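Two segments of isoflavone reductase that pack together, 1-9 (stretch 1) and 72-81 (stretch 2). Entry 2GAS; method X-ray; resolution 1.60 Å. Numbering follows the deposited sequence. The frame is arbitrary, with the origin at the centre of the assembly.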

# COMPACT_ATOMS: atom_id res chain seq x y z
N THR A 1 10.36 20.88 -2.21
CA THR A 1 9.53 20.66 -3.43
C THR A 1 10.37 20.66 -4.70
O THR A 1 9.83 20.62 -5.81
CB THR A 1 8.44 21.75 -3.56
OG1 THR A 1 9.06 23.04 -3.61
CG2 THR A 1 7.48 21.69 -2.39
N GLU A 2 11.69 20.69 -4.54
CA GLU A 2 12.60 20.69 -5.69
C GLU A 2 12.69 19.29 -6.30
O GLU A 2 13.04 19.14 -7.47
CB GLU A 2 14.00 21.15 -5.26
CG GLU A 2 14.12 22.64 -4.98
CD GLU A 2 15.54 23.05 -4.59
OE1 GLU A 2 16.50 22.63 -5.28
OE2 GLU A 2 15.70 23.81 -3.61
N ASN A 3 12.37 18.27 -5.51
CA ASN A 3 12.44 16.89 -5.98
C ASN A 3 11.44 16.57 -7.08
O ASN A 3 10.24 16.77 -6.92
CB ASN A 3 12.22 15.91 -4.83
CG ASN A 3 13.29 16.01 -3.76
OD1 ASN A 3 14.47 15.80 -4.03
ND2 ASN A 3 12.87 16.32 -2.54
N LYS A 4 11.95 16.07 -8.21
CA LYS A 4 11.11 15.67 -9.32
C LYS A 4 10.75 14.22 -9.04
O LYS A 4 11.62 13.38 -8.91
CB LYS A 4 11.89 15.79 -10.64
CG LYS A 4 12.21 17.24 -11.01
CD LYS A 4 13.04 17.32 -12.28
CE LYS A 4 14.42 16.72 -12.08
NZ LYS A 4 15.29 16.89 -13.29
N ILE A 5 9.45 13.95 -8.93
CA ILE A 5 8.95 12.62 -8.59
C ILE A 5 8.26 11.90 -9.75
O ILE A 5 7.31 12.42 -10.34
CB ILE A 5 7.97 12.71 -7.40
CG1 ILE A 5 8.66 13.38 -6.21
CG2 ILE A 5 7.47 11.31 -7.00
CD1 ILE A 5 7.76 13.61 -5.01
N LEU A 6 8.74 10.70 -10.06
CA LEU A 6 8.19 9.88 -11.13
C LEU A 6 7.39 8.73 -10.52
O LEU A 6 7.91 7.98 -9.69
CB LEU A 6 9.31 9.30 -12.00
CG LEU A 6 8.87 8.27 -13.05
CD1 LEU A 6 7.93 8.92 -14.06
CD2 LEU A 6 10.11 7.71 -13.76
N ILE A 7 6.15 8.59 -10.96
CA ILE A 7 5.28 7.53 -10.46
C ILE A 7 5.04 6.46 -11.52
O ILE A 7 4.52 6.75 -12.60
CB ILE A 7 3.90 8.07 -10.02
CG1 ILE A 7 4.07 9.08 -8.88
CG2 ILE A 7 2.98 6.92 -9.61
CD1 ILE A 7 4.86 8.55 -7.72
N LEU A 8 5.44 5.23 -11.21
CA LEU A 8 5.21 4.10 -12.11
C LEU A 8 3.88 3.51 -11.63
O LEU A 8 3.62 3.48 -10.43
CB LEU A 8 6.35 3.09 -11.97
CG LEU A 8 7.76 3.68 -12.05
CD1 LEU A 8 8.79 2.58 -11.85
CD2 LEU A 8 7.97 4.37 -13.38
N GLY A 9 3.05 3.06 -12.57
CA GLY A 9 1.73 2.54 -12.24
C GLY A 9 0.86 3.70 -11.76
O GLY A 9 0.06 3.54 -10.84
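Stretch 2 (72-81) KAIKQVDIVI

Stretch 2 is helical through Lys72, Ala73 and Ile74, in a helix that begins earlier in the chain, passes through a type I turn from Ile74 to Val77, and becomes a strand from Ile79 to Ile81 beside strand 5-8. The strand axes approach to 4.8 Å, with 19° between their N-to-C directions and a signed crossing angle of -19°, so the pairing is parallel. Ile5 faces Ile79, Leu6 faces Val80 and Ile7 faces Ile81.

The hydrogen bonds confirm this register. Ile79 N donates to Lys4 O (3.0 Å, 165°), Ile79 O accepts from Leu6 N (2.8 Å, 178°), Ile81 N donates to Leu6 O (2.9 Å, 165°), and Ile81 O accepts from Leu8 N (2.8 Å, 173°). The N-H and the C=O of Leu6 are thus both engaged by stretch 2, whereas Val80 contributes a CA-H...O contact, with its CA 3.6 Å from Leu6 O.

Before the strand, Asp78 doubles the link to Lys4. Its N gives Lys4 O a second donor (2.9 Å, 157°), and its OD1 accepts from Lys4 N (2.9 Å, 171°), so a side chain satisfies the amide where the ladder begins. The lysine side chain reaches back to the turn: Lys4 NZ donates to Gln76 O at 2.9 Å and to water 1 at 3.0 Å. That water donates to Lys75 O at 3.0 Å and, weakly, to Val77 O at 3.3 Å. Within the turn region, Gln76 N donates to Ala73 O (3.0 Å), Val77 N to Ile74 O (3.2 Å), and Gln76 NE2 to Lys72 O (3.0 Å, 171°).

Apolar packing divides by sheet face. Ile5, Ile7, Ile79 and Ile81 share one, where Ile7 CD1 lies 3.3 Å from Ile81 CB and Ile5 CG2 lies 3.6 Å from Ile81 CD1. On the other, Leu6 CB meets Val77 CG2 at 3.7 Å, and Leu8 CD1 meets Val80 CG1 at 3.9 Å.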

# COMPACT_ATOMS: atom_id res chain seq x y z
N LYS A 72 15.66 6.48 -19.93
CA LYS A 72 15.44 7.84 -20.41
C LYS A 72 14.50 8.63 -19.51
O LYS A 72 14.70 9.82 -19.27
CB LYS A 72 14.87 7.81 -21.84
CG LYS A 72 14.60 9.20 -22.41
CD LYS A 72 14.00 9.12 -23.81
CE LYS A 72 13.73 10.51 -24.37
NZ LYS A 72 12.75 11.28 -23.54
N ALA A 73 13.46 7.96 -19.01
CA ALA A 73 12.49 8.60 -18.13
C ALA A 73 13.11 8.89 -16.77
O ALA A 73 12.99 9.99 -16.24
CB ALA A 73 11.27 7.71 -17.97
N ILE A 74 13.77 7.88 -16.21
CA ILE A 74 14.39 8.01 -14.89
C ILE A 74 15.47 9.09 -14.83
O ILE A 74 15.64 9.74 -13.80
CB ILE A 74 14.97 6.65 -14.44
CG1 ILE A 74 13.83 5.65 -14.24
CG2 ILE A 74 15.77 6.81 -13.16
CD1 ILE A 74 14.28 4.24 -13.91
N LYS A 75 16.19 9.29 -15.93
CA LYS A 75 17.23 10.32 -15.96
C LYS A 75 16.66 11.73 -15.79
O LYS A 75 17.39 12.67 -15.47
CB LYS A 75 18.01 10.25 -17.27
CG LYS A 75 19.07 9.17 -17.31
CD LYS A 75 19.76 9.16 -18.67
CE LYS A 75 21.12 8.51 -18.59
NZ LYS A 75 22.04 9.33 -17.75
N GLN A 76 15.36 11.87 -16.01
CA GLN A 76 14.72 13.17 -15.91
C GLN A 76 14.17 13.52 -14.53
O GLN A 76 13.72 14.64 -14.30
CB GLN A 76 13.58 13.27 -16.93
CG GLN A 76 14.03 13.11 -18.37
CD GLN A 76 12.86 13.05 -19.33
OE1 GLN A 76 12.13 14.03 -19.50
NE2 GLN A 76 12.68 11.90 -19.97
N VAL A 77 14.23 12.57 -13.60
CA VAL A 77 13.69 12.80 -12.26
C VAL A 77 14.68 12.51 -11.13
O VAL A 77 15.81 12.09 -11.38
CB VAL A 77 12.43 11.94 -12.04
CG1 VAL A 77 11.39 12.26 -13.10
CG2 VAL A 77 12.80 10.45 -12.09
N ASP A 78 14.23 12.75 -9.90
CA ASP A 78 15.05 12.54 -8.71
C ASP A 78 14.57 11.35 -7.88
O ASP A 78 15.38 10.60 -7.32
CB ASP A 78 15.00 13.78 -7.82
CG ASP A 78 15.54 15.02 -8.51
OD1 ASP A 78 14.79 16.01 -8.62
OD2 ASP A 78 16.70 14.99 -8.94
N ILE A 79 13.26 11.18 -7.79
CA ILE A 79 12.65 10.11 -7.00
C ILE A 79 11.75 9.23 -7.85
O ILE A 79 10.97 9.73 -8.66
CB ILE A 79 11.84 10.72 -5.84
CG1 ILE A 79 12.76 11.57 -4.96
CG2 ILE A 79 11.19 9.60 -5.00
CD1 ILE A 79 12.05 12.33 -3.86
N VAL A 80 11.88 7.92 -7.67
CA VAL A 80 11.09 6.96 -8.43
C VAL A 80 10.23 6.16 -7.47
O VAL A 80 10.72 5.57 -6.51
CB VAL A 80 12.02 6.00 -9.21
CG1 VAL A 80 11.19 4.98 -9.97
CG2 VAL A 80 12.90 6.78 -10.17
N ILE A 81 8.92 6.15 -7.73
CA ILE A 81 7.98 5.42 -6.89
C ILE A 81 7.26 4.36 -7.70
O ILE A 81 6.57 4.67 -8.67
CB ILE A 81 6.92 6.37 -6.30
CG1 ILE A 81 7.62 7.45 -5.46
CG2 ILE A 81 5.92 5.58 -5.46
CD1 ILE A 81 6.68 8.50 -4.89
O HOH W 1 17.08 14.53 -13.12